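Oxidoreductase (Methanosarcina mazei, PDB 3KA7) binds flavin-adenine dinucleotide and probably works as an oxidoreductase of the flavin-containing amine oxidoreductase family. Local coordinates at residues L10-L19 against V409-M420; A280-P291 against G324-V334. All coordinates share one frame; numbering follows the deposited sequence.

Contact 1: L10-L19 against V409-M420; sequences LGGLLSAARL and VEGVALGVMSVM. With FAD (flavin-adenine dinucleotide), chain B.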
loop_
_atom_site.group_PDB
_atom_site.type_symbol
_atom_site.label_atom_id
_atom_site.label_comp_id
_atom_site.label_asym_id
_atom_site.label_seq_id
_atom_site.Cartn_x
_atom_site.Cartn_y
_atom_site.Cartn_z
ATOM N N LEU A 10 -7.530 -7.703 -0.620
ATOM C CA LEU A 10 -8.427 -6.595 -0.340
ATOM C C LEU A 10 -9.241 -6.204 -1.579
ATOM O O LEU A 10 -10.455 -5.992 -1.495
ATOM C CB LEU A 10 -7.630 -5.407 0.198
ATOM C CG LEU A 10 -8.439 -4.138 0.469
ATOM C CD1 LEU A 10 -9.439 -4.364 1.604
ATOM C CD2 LEU A 10 -7.487 -3.004 0.781
ATOM N N GLY A 11 -8.583 -6.094 -2.728
ATOM C CA GLY A 11 -9.293 -5.780 -3.969
ATOM C C GLY A 11 -10.422 -6.754 -4.290
ATOM O O GLY A 11 -11.529 -6.342 -4.656
ATOM N N GLY A 12 -10.142 -8.050 -4.172
ATOM C CA GLY A 12 -11.128 -9.073 -4.476
ATOM C C GLY A 12 -12.308 -9.047 -3.525
ATOM O O GLY A 12 -13.464 -9.218 -3.948
ATOM N N LEU A 13 -12.021 -8.821 -2.244
ATOM C CA LEU A 13 -13.075 -8.755 -1.222
ATOM C C LEU A 13 -13.926 -7.490 -1.343
ATOM O O LEU A 13 -15.150 -7.548 -1.194
ATOM C CB LEU A 13 -12.486 -8.869 0.176
ATOM C CG LEU A 13 -11.823 -10.215 0.489
ATOM C CD1 LEU A 13 -11.133 -10.166 1.847
ATOM C CD2 LEU A 13 -12.829 -11.350 0.435
ATOM N N LEU A 14 -13.289 -6.349 -1.613
ATOM C CA LEU A 14 -14.052 -5.142 -1.963
ATOM C C LEU A 14 -14.994 -5.387 -3.137
ATOM O O LEU A 14 -16.169 -4.992 -3.109
ATOM C CB LEU A 14 -13.112 -3.982 -2.303
ATOM C CG LEU A 14 -12.281 -3.428 -1.142
ATOM C CD1 LEU A 14 -11.297 -2.403 -1.698
ATOM C CD2 LEU A 14 -13.178 -2.785 -0.091
ATOM N N SER A 15 -14.472 -6.023 -4.181
ATOM C CA SER A 15 -15.273 -6.368 -5.357
ATOM C C SER A 15 -16.425 -7.291 -5.005
ATOM O O SER A 15 -17.573 -7.060 -5.412
ATOM C CB SER A 15 -14.394 -7.042 -6.401
ATOM O OG SER A 15 -13.424 -6.131 -6.875
ATOM N N ALA A 16 -16.123 -8.335 -4.246
ATOM C CA ALA A 16 -17.151 -9.311 -3.872
ATOM C C ALA A 16 -18.246 -8.665 -3.030
ATOM O O ALA A 16 -19.452 -8.943 -3.228
ATOM C CB ALA A 16 -16.519 -10.493 -3.131
ATOM N N ALA A 17 -17.841 -7.814 -2.090
ATOM C CA ALA A 17 -18.808 -7.116 -1.226
ATOM C C ALA A 17 -19.743 -6.237 -2.056
ATOM O O ALA A 17 -20.968 -6.310 -1.901
ATOM C CB ALA A 17 -18.100 -6.295 -0.156
ATOM N N ARG A 18 -19.183 -5.427 -2.956
ATOM C CA ARG A 18 -20.017 -4.559 -3.788
ATOM C C ARG A 18 -20.880 -5.339 -4.786
ATOM O O ARG A 18 -22.057 -5.021 -4.976
ATOM C CB ARG A 18 -19.163 -3.519 -4.530
ATOM C CG ARG A 18 -19.982 -2.589 -5.429
ATOM C CD ARG A 18 -20.764 -1.586 -4.600
ATOM N NE ARG A 18 -21.823 -0.943 -5.377
ATOM C CZ ARG A 18 -23.044 -1.452 -5.532
ATOM N NH1 ARG A 18 -23.368 -2.610 -4.960
ATOM N NH2 ARG A 18 -23.946 -0.804 -6.255
ATOM N N LEU A 19 -20.305 -6.343 -5.436
ATOM C CA LEU A 19 -21.062 -7.121 -6.426
ATOM C C LEU A 19 -22.219 -7.900 -5.804
ATOM O O LEU A 19 -23.294 -8.017 -6.401
ATOM C CB LEU A 19 -20.155 -8.085 -7.197
ATOM C CG LEU A 19 -19.192 -7.421 -8.169
ATOM C CD1 LEU A 19 -18.189 -8.460 -8.647
ATOM C CD2 LEU A 19 -19.934 -6.769 -9.342
ATOM N N VAL A 409 -3.569 1.147 -0.432
ATOM C CA VAL A 409 -4.956 0.631 -0.514
ATOM C C VAL A 409 -6.024 1.651 -0.922
ATOM O O VAL A 409 -7.102 1.271 -1.372
ATOM C CB VAL A 409 -5.410 -0.168 0.737
ATOM C CG1 VAL A 409 -4.454 -1.343 0.982
ATOM C CG2 VAL A 409 -5.512 0.729 1.963
ATOM N N GLU A 410 -5.729 2.940 -0.783
ATOM C CA GLU A 410 -6.646 3.956 -1.292
ATOM C C GLU A 410 -6.687 3.842 -2.824
ATOM O O GLU A 410 -7.754 3.911 -3.449
ATOM C CB GLU A 410 -6.223 5.362 -0.840
ATOM C CG GLU A 410 -5.958 5.512 0.660
ATOM C CD GLU A 410 -7.186 5.318 1.545
ATOM O OE1 GLU A 410 -8.305 5.106 1.016
ATOM O OE2 GLU A 410 -7.022 5.386 2.785
ATOM N N GLY A 411 -5.519 3.628 -3.426
ATOM C CA GLY A 411 -5.460 3.353 -4.855
ATOM C C GLY A 411 -6.162 2.063 -5.221
ATOM O O GLY A 411 -6.818 1.980 -6.251
ATOM N N VAL A 412 -6.016 1.031 -4.390
ATOM C CA VAL A 412 -6.710 -0.220 -4.655
ATOM C C VAL A 412 -8.214 0.037 -4.678
ATOM O O VAL A 412 -8.914 -0.395 -5.596
ATOM C CB VAL A 412 -6.393 -1.287 -3.590
ATOM C CG1 VAL A 412 -7.323 -2.499 -3.760
ATOM C CG2 VAL A 412 -4.937 -1.702 -3.688
ATOM N N ALA A 413 -8.705 0.772 -3.680
ATOM C CA ALA A 413 -10.142 1.091 -3.609
ATOM C C ALA A 413 -10.629 1.869 -4.844
ATOM O O ALA A 413 -11.664 1.534 -5.432
ATOM C CB ALA A 413 -10.434 1.867 -2.328
ATOM N N LEU A 414 -9.881 2.900 -5.238
ATOM C CA LEU A 414 -10.243 3.699 -6.415
ATOM C C LEU A 414 -10.371 2.822 -7.647
ATOM O O LEU A 414 -11.306 2.969 -8.429
ATOM C CB LEU A 414 -9.223 4.815 -6.652
ATOM C CG LEU A 414 -9.261 5.957 -5.640
ATOM C CD1 LEU A 414 -8.024 6.853 -5.762
ATOM C CD2 LEU A 414 -10.542 6.770 -5.797
ATOM N N GLY A 415 -9.430 1.899 -7.816
ATOM C CA GLY A 415 -9.489 0.960 -8.938
ATOM C C GLY A 415 -10.732 0.078 -8.915
ATOM O O GLY A 415 -11.384 -0.104 -9.941
ATOM N N VAL A 416 -11.071 -0.478 -7.755
ATOM C CA VAL A 416 -12.260 -1.320 -7.658
ATOM C C VAL A 416 -13.495 -0.487 -8.004
ATOM O O VAL A 416 -14.359 -0.939 -8.747
ATOM C CB VAL A 416 -12.422 -1.957 -6.252
ATOM C CG1 VAL A 416 -13.742 -2.712 -6.148
ATOM C CG2 VAL A 416 -11.249 -2.892 -5.948
HETATM N N MSE A 417 -13.552 0.744 -7.492
HETATM C CA MSE A 417 -14.684 1.632 -7.791
HETATM C C MSE A 417 -14.817 1.843 -9.297
HETATM O O MSE A 417 -15.922 1.857 -9.840
HETATM C CB MSE A 417 -14.514 2.980 -7.092
HETATM C CG MSE A 417 -14.644 2.926 -5.578
HETATM SE SE MSE A 417 -14.187 4.663 -4.813
HETATM C CE MSE A 417 -15.054 4.490 -3.069
ATOM N N SER A 418 -13.686 1.996 -9.975
ATOM C CA SER A 418 -13.688 2.195 -11.428
ATOM C C SER A 418 -14.303 1.008 -12.171
ATOM O O SER A 418 -15.131 1.172 -13.076
ATOM C CB SER A 418 -12.265 2.470 -11.924
ATOM O OG SER A 418 -12.235 2.531 -13.337
ATOM N N VAL A 419 -13.907 -0.197 -11.776
ATOM C CA VAL A 419 -14.450 -1.415 -12.357
ATOM C C VAL A 419 -15.946 -1.524 -12.094
ATOM O O VAL A 419 -16.729 -1.830 -13.000
ATOM C CB VAL A 419 -13.737 -2.647 -11.800
ATOM C CG1 VAL A 419 -14.485 -3.911 -12.140
ATOM C CG2 VAL A 419 -12.302 -2.695 -12.326
HETATM N N MSE A 420 -16.340 -1.283 -10.852
HETATM C CA MSE A 420 -17.747 -1.382 -10.477
HETATM C C MSE A 420 -18.594 -0.437 -11.332
HETATM O O MSE A 420 -19.682 -0.798 -11.774
HETATM C CB MSE A 420 -17.923 -1.048 -8.997
HETATM C CG MSE A 420 -17.198 -1.996 -8.037
HETATM SE SE MSE A 420 -17.835 -3.831 -8.117
HETATM C CE MSE A 420 -16.361 -4.664 -9.118
HETATM P PA FAD B . -3.332 -9.244 -2.727
HETATM O O1A FAD B . -2.203 -9.301 -3.723
HETATM O O2A FAD B . -2.959 -8.905 -1.303
HETATM O O5B FAD B . -4.111 -10.648 -2.735
HETATM C C5B FAD B . -4.056 -11.480 -3.887
HETATM C C4B FAD B . -4.675 -12.804 -3.425
HETATM O O4B FAD B . -4.786 -13.721 -4.495
HETATM C C3B FAD B . -3.810 -13.462 -2.346
HETATM O O3B FAD B . -4.584 -13.724 -1.186
HETATM C C2B FAD B . -3.328 -14.756 -3.006
HETATM O O2B FAD B . -3.170 -15.822 -2.089
HETATM C C1B FAD B . -4.417 -15.020 -4.039
HETATM N N9A FAD B . -3.989 -15.791 -5.214
HETATM C C8A FAD B . -2.833 -15.684 -5.960
HETATM N N7A FAD B . -2.915 -16.569 -6.995
HETATM C C5A FAD B . -4.107 -17.218 -6.897
HETATM C C6A FAD B . -4.698 -18.221 -7.651
HETATM N N6A FAD B . -4.126 -18.636 -8.777
HETATM N N1A FAD B . -5.945 -18.687 -7.288
HETATM C C2A FAD B . -6.604 -18.182 -6.185
HETATM N N3A FAD B . -6.013 -17.189 -5.432
HETATM C C4A FAD B . -4.785 -16.733 -5.792
HETATM N N1 FAD B . -1.040 -0.532 2.146
HETATM C C2 FAD B . -1.663 0.448 2.900
HETATM O O2 FAD B . -2.700 0.980 2.481
HETATM N N3 FAD B . -1.100 0.838 4.105
HETATM C C4 FAD B . 0.074 0.262 4.559
HETATM O O4 FAD B . 0.579 0.603 5.628
HETATM C C4X FAD B . 0.703 -0.715 3.801
HETATM N N5 FAD B . 1.891 -1.283 4.241
HETATM C C5X FAD B . 2.498 -2.267 3.479
HETATM C C6 FAD B . 3.683 -2.860 3.915
HETATM C C7 FAD B . 4.284 -3.863 3.164
HETATM C C7M FAD B . 5.568 -4.482 3.658
HETATM C C8 FAD B . 3.693 -4.262 1.972
HETATM C C8M FAD B . 4.315 -5.336 1.127
HETATM C C9 FAD B . 2.515 -3.666 1.527
HETATM C C9A FAD B . 1.910 -2.670 2.286
HETATM N N10 FAD B . 0.735 -2.075 1.844
HETATM C C10 FAD B . 0.129 -1.108 2.599
HETATM C "C1'" FAD B . 0.136 -2.421 0.521
HETATM C "C2'" FAD B . -1.017 -3.407 0.744
HETATM O "O2'" FAD B . -0.601 -4.427 1.648
HETATM C "C3'" FAD B . -1.422 -4.009 -0.598
HETATM O "O3'" FAD B . -1.539 -2.968 -1.561
HETATM C "C4'" FAD B . -2.734 -4.788 -0.601
HETATM O "O4'" FAD B . -2.810 -5.710 0.468
HETATM C "C5'" FAD B . -2.776 -5.570 -1.908
HETATM O "O5'" FAD B . -4.090 -6.047 -2.069
HETATM P P FAD B . -4.544 -6.688 -3.448
HETATM O O1P FAD B . -5.988 -6.327 -3.699
HETATM O O2P FAD B . -3.595 -6.348 -4.579
HETATM O O3P FAD B . -4.519 -8.283 -3.239
#
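M420, a selenomethionine, lies against R18, L19 and S15 and gives more surface to this helix pair than any other residue. Its chain bends at chi2 (-63°) and again at chi3, which lays SE beside the aliphatic part of R18, 3.7 Å from CG; the two side chains run past each other in opposite directions. The L19 side chain crosses that of M420 at about a right angle, with CD2 3.8 Å from SE. One turn back on 409-420, V416 fits between S15 and L14: its CG1 is 3.5 Å from S15 OG and also meets L14 CB, while CG2 rests near G11 O. V412 CG1 sits 3.8 Å from G11 CA. At the far end L10 CD2 packs tightly on V409 CG1, 3.5 Å away, the two side chains crossing nearly perpendicular. The short segments run in roughly the same direction, 38° apart, with axes 9.6 Å from each other at closest approach.

Segment 10-19 belongs to helix 10-21, the first helix of the Rossmann-type dinucleotide-binding fold, consistent with a GxGxxG-type motif whose last glycine, G12, lies in the first turn of the helix. G11 N donates to FAD O1P over 2.8 Å, so the helix N terminus faces the pyrophosphate and its dipole probably helps to offset the negative charge; a CB on G11 would collide with that oxygen. S15 OG turns back to G11 O, 2.9 Å away, reaching it from the opposite face to S15 N, so two donors hold this carbonyl. Farther out, F68 of helix 64-71 touches L14 and V416, and I245 of strand 243-246 touches S15 and L19.

Contact 2: A280-P291 against G324-V334; sequences AGIKICLAADEP and GKHLTMCHQYV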
loop_
_atom_site.group_PDB
_atom_site.type_symbol
_atom_site.label_atom_id
_atom_site.label_comp_id
_atom_site.label_asym_id
_atom_site.label_seq_id
_atom_site.Cartn_x
_atom_site.Cartn_y
_atom_site.Cartn_z
ATOM N N ALA A 280 9.494 -3.055 -3.963
ATOM C CA ALA A 280 9.996 -3.977 -2.935
ATOM C C ALA A 280 10.318 -3.242 -1.640
ATOM O O ALA A 280 10.568 -2.028 -1.632
ATOM C CB ALA A 280 11.246 -4.697 -3.440
ATOM N N GLY A 281 10.323 -3.975 -0.538
ATOM C CA GLY A 281 10.645 -3.352 0.742
ATOM C C GLY A 281 10.874 -4.404 1.804
ATOM O O GLY A 281 10.555 -5.580 1.621
ATOM N N ILE A 282 11.430 -3.964 2.923
ATOM C CA ILE A 282 11.623 -4.828 4.076
ATOM C C ILE A 282 10.958 -4.204 5.297
ATOM O O ILE A 282 11.118 -3.020 5.549
ATOM C CB ILE A 282 13.100 -5.034 4.376
ATOM C CG1 ILE A 282 13.766 -5.835 3.262
ATOM C CG2 ILE A 282 13.262 -5.730 5.729
ATOM C CD1 ILE A 282 15.265 -5.588 3.200
ATOM N N LYS A 283 10.207 -5.025 6.025
ATOM C CA LYS A 283 9.493 -4.619 7.226
ATOM C C LYS A 283 10.173 -5.266 8.436
ATOM O O LYS A 283 10.363 -6.484 8.463
ATOM C CB LYS A 283 8.038 -5.098 7.129
ATOM C CG LYS A 283 7.233 -4.926 8.412
ATOM C CD LYS A 283 5.748 -5.270 8.230
ATOM C CE LYS A 283 5.543 -6.544 7.427
ATOM N NZ LYS A 283 4.114 -6.970 7.500
ATOM N N ILE A 284 10.557 -4.450 9.413
ATOM C CA ILE A 284 11.143 -4.952 10.649
ATOM C C ILE A 284 10.156 -4.697 11.775
ATOM O O ILE A 284 9.829 -3.544 12.055
ATOM C CB ILE A 284 12.493 -4.267 10.958
ATOM C CG1 ILE A 284 13.490 -4.529 9.819
ATOM C CG2 ILE A 284 13.044 -4.741 12.321
ATOM C CD1 ILE A 284 14.812 -3.791 9.994
ATOM N N CYS A 285 9.683 -5.765 12.412
ATOM C CA CYS A 285 8.714 -5.653 13.513
ATOM C C CYS A 285 9.450 -5.760 14.845
ATOM O O CYS A 285 10.232 -6.681 15.042
ATOM C CB CYS A 285 7.677 -6.772 13.421
ATOM S SG CYS A 285 6.723 -6.728 11.856
ATOM N N LEU A 286 9.196 -4.807 15.740
ATOM C CA LEU A 286 9.872 -4.765 17.040
ATOM C C LEU A 286 8.875 -5.055 18.140
ATOM O O LEU A 286 7.752 -4.564 18.107
ATOM C CB LEU A 286 10.491 -3.382 17.280
ATOM C CG LEU A 286 11.379 -2.815 16.165
ATOM C CD1 LEU A 286 11.870 -1.420 16.528
ATOM C CD2 LEU A 286 12.562 -3.743 15.847
ATOM N N ALA A 287 9.290 -5.869 19.108
ATOM C CA ALA A 287 8.504 -6.083 20.303
ATOM C C ALA A 287 9.065 -5.099 21.325
ATOM O O ALA A 287 10.125 -5.327 21.882
ATOM C CB ALA A 287 8.666 -7.515 20.779
ATOM N N ALA A 288 8.385 -3.980 21.532
ATOM C CA ALA A 288 8.945 -2.924 22.372
ATOM C C ALA A 288 8.422 -3.011 23.804
ATOM O O ALA A 288 7.255 -3.278 24.012
ATOM C CB ALA A 288 8.641 -1.554 21.769
ATOM N N ASP A 289 9.299 -2.767 24.780
ATOM C CA ASP A 289 8.914 -2.782 26.199
ATOM C C ASP A 289 8.547 -1.378 26.685
ATOM O O ASP A 289 8.251 -1.172 27.875
ATOM C CB ASP A 289 10.063 -3.317 27.045
ATOM C CG ASP A 289 10.509 -4.680 26.606
ATOM O OD1 ASP A 289 9.816 -5.654 26.943
ATOM O OD2 ASP A 289 11.545 -4.778 25.911
ATOM N N GLU A 290 8.569 -0.422 25.759
ATOM C CA GLU A 290 8.210 0.959 26.031
ATOM C C GLU A 290 7.841 1.590 24.691
ATOM O O GLU A 290 8.231 1.079 23.652
ATOM C CB GLU A 290 9.400 1.702 26.632
ATOM C CG GLU A 290 10.614 1.791 25.701
ATOM C CD GLU A 290 11.778 2.527 26.333
ATOM O OE1 GLU A 290 11.539 3.568 26.985
ATOM O OE2 GLU A 290 12.931 2.075 26.169
ATOM N N PRO A 291 7.075 2.690 24.708
ATOM C CA PRO A 291 6.769 3.358 23.443
ATOM C C PRO A 291 8.041 3.827 22.727
ATOM O O PRO A 291 8.969 4.328 23.366
ATOM C CB PRO A 291 5.916 4.559 23.875
ATOM C CG PRO A 291 5.381 4.195 25.207
ATOM C CD PRO A 291 6.418 3.335 25.858
ATOM N N GLY A 324 1.678 -4.615 28.292
ATOM C CA GLY A 324 2.962 -3.969 28.567
ATOM C C GLY A 324 3.943 -4.024 27.407
ATOM O O GLY A 324 5.158 -3.886 27.592
ATOM N N LYS A 325 3.425 -4.254 26.206
ATOM C CA LYS A 325 4.284 -4.256 25.025
ATOM C C LYS A 325 3.689 -3.333 23.977
ATOM O O LYS A 325 2.475 -3.129 23.944
ATOM C CB LYS A 325 4.414 -5.670 24.438
ATOM C CG LYS A 325 5.151 -6.672 25.330
ATOM C CD LYS A 325 6.525 -6.168 25.720
ATOM C CE LYS A 325 7.188 -7.093 26.737
ATOM N NZ LYS A 325 7.458 -8.448 26.175
ATOM N N HIS A 326 4.545 -2.762 23.137
ATOM C CA HIS A 326 4.076 -2.062 21.944
ATOM C C HIS A 326 4.575 -2.806 20.708
ATOM O O HIS A 326 5.610 -3.473 20.744
ATOM C CB HIS A 326 4.569 -0.610 21.907
ATOM C CG HIS A 326 3.698 0.344 22.666
ATOM N ND1 HIS A 326 2.415 0.656 22.271
ATOM C CD2 HIS A 326 3.924 1.047 23.802
ATOM C CE1 HIS A 326 1.886 1.511 23.127
ATOM N NE2 HIS A 326 2.785 1.773 24.062
ATOM N N LEU A 327 3.814 -2.699 19.627
ATOM C CA LEU A 327 4.239 -3.224 18.334
ATOM C C LEU A 327 4.711 -2.048 17.508
ATOM O O LEU A 327 3.914 -1.182 17.152
ATOM C CB LEU A 327 3.070 -3.907 17.633
ATOM C CG LEU A 327 3.298 -4.424 16.206
ATOM C CD1 LEU A 327 4.561 -5.313 16.105
ATOM C CD2 LEU A 327 2.053 -5.153 15.699
ATOM N N THR A 328 5.999 -2.021 17.213
ATOM C CA THR A 328 6.580 -0.937 16.432
ATOM C C THR A 328 7.107 -1.551 15.145
ATOM O O THR A 328 7.918 -2.482 15.185
ATOM C CB THR A 328 7.719 -0.275 17.197
ATOM O OG1 THR A 328 7.253 0.110 18.499
ATOM C CG2 THR A 328 8.246 0.961 16.444
HETATM N N MSE A 329 6.620 -1.043 14.012
HETATM C CA MSE A 329 6.992 -1.588 12.701
HETATM C C MSE A 329 7.702 -0.555 11.832
HETATM O O MSE A 329 7.255 0.586 11.719
HETATM C CB MSE A 329 5.771 -2.174 11.988
HETATM C CG MSE A 329 5.160 -3.343 12.755
HETATM SE SE MSE A 329 3.689 -4.171 11.818
HETATM C CE MSE A 329 2.436 -2.734 11.842
ATOM N N CYS A 330 8.808 -0.978 11.226
ATOM C CA CYS A 330 9.672 -0.118 10.433
ATOM C C CYS A 330 9.633 -0.544 8.972
ATOM O O CYS A 330 9.567 -1.733 8.682
ATOM C CB CYS A 330 11.113 -0.255 10.912
ATOM S SG CYS A 330 11.300 -0.084 12.714
ATOM N N HIS A 331 9.702 0.423 8.064
ATOM C CA HIS A 331 9.770 0.111 6.629
ATOM C C HIS A 331 11.024 0.671 5.984
ATOM O O HIS A 331 11.420 1.816 6.244
ATOM C CB HIS A 331 8.583 0.681 5.860
ATOM C CG HIS A 331 8.521 0.196 4.442
ATOM N ND1 HIS A 331 8.242 -1.116 4.121
ATOM C CD2 HIS A 331 8.754 0.831 3.268
ATOM C CE1 HIS A 331 8.290 -1.266 2.807
ATOM N NE2 HIS A 331 8.591 -0.098 2.265
ATOM N N GLN A 332 11.634 -0.127 5.118
ATOM C CA GLN A 332 12.689 0.385 4.269
ATOM C C GLN A 332 12.459 -0.021 2.812
ATOM O O GLN A 332 12.208 -1.194 2.503
ATOM C CB GLN A 332 14.066 -0.061 4.773
ATOM C CG GLN A 332 14.287 -1.569 4.747
ATOM C CD GLN A 332 15.535 -2.001 5.518
ATOM O OE1 GLN A 332 16.595 -2.254 4.922
ATOM N NE2 GLN A 332 15.411 -2.102 6.830
ATOM N N TYR A 333 12.498 0.973 1.934
ATOM C CA TYR A 333 12.516 0.774 0.498
ATOM C C TYR A 333 13.687 -0.128 0.110
ATOM O O TYR A 333 14.771 0.016 0.654
ATOM C CB TYR A 333 12.690 2.150 -0.170
ATOM C CG TYR A 333 13.235 2.139 -1.585
ATOM C CD1 TYR A 333 12.427 1.791 -2.654
ATOM C CD2 TYR A 333 14.558 2.491 -1.850
ATOM C CE1 TYR A 333 12.919 1.781 -3.951
ATOM C CE2 TYR A 333 15.056 2.496 -3.153
ATOM C CZ TYR A 333 14.225 2.138 -4.193
ATOM O OH TYR A 333 14.682 2.134 -5.495
ATOM N N VAL A 334 13.455 -1.053 -0.822
ATOM C CA VAL A 334 14.534 -1.841 -1.440
ATOM C C VAL A 334 14.502 -1.620 -2.948
ATOM O O VAL A 334 13.474 -1.844 -3.596
ATOM C CB VAL A 334 14.402 -3.365 -1.129
ATOM C CG1 VAL A 334 15.478 -4.183 -1.837
ATOM C CG2 VAL A 334 14.495 -3.600 0.358
HETATM O O HOH W 1 10.973 -0.568 -4.685
HETATM O O HOH W 2 6.776 -2.969 29.519
#
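H326, I282 and L286 bury the most surface where strands 280-288 and 326-334 pair antiparallel, as neighbours inside the mixed sheet that stands beside the flavin-binding Rossmann-type domain. The H326 backbone bonds to A288 in both directions. Its imidazole leans from the strand towards the turn after A288, where P291 CG lies 3.7 Å from NE2 and E290 C sits at the ring edge; ND1 is taken by T314 OG1. Next to it, K325 carries its ammonium end past D289, whose OD1 forms a long salt bridge of 3.7 Å with NZ. Cut back to an alanine here, the chain would probably leave the D289 carboxylate without this distant charged mate and lose the packing of CD on A288 O.

In mid-strand, L286 pairs with T328, its N donating to T328 O over 2.7 Å, nearly along the C=O axis. L286 CD1 meets the sulfur of its neighbour C330, 4.1 Å from SG, which lies anti to the C330 carbonyl carbon (chi1 -50°). On the other face, C285 SG meets M329 CG at 3.8 Å, and F54, an FAD-binding residue, touches M329, a selenomethionine. K283 extends from that face too, its NZ bonded to G52 O.

I282 exchanges two backbone bonds with Q332, both acceptors taken in the carbonyl plane, and strand 362-370 flanks it with I367 and S369. A CB on G281 would strike the H331 ring, whose NE2 is bonded to S164 OG. On the face of I282 and Q332, I282 CD1 reaches V334 CG2 at 3.6 Å.

How the contacts relate
Contacts 1 and 2 lie on opposite sides of the chain's centre, their own centres 28 Å apart and their nearest atoms about 12 Å apart, so they do not touch. The cofactor spans the interval. The helices of contact 1 meet its pyrophosphate and, at V409, the flavin end, whereas the strands of contact 2 approach from the other domain, with the K283 side chain about 4 Å from FAD. In sequence, both strands fall between the two helices, and the chain passes between the two sheets more than once before helix 408-421 brings it back beside helix 10-21.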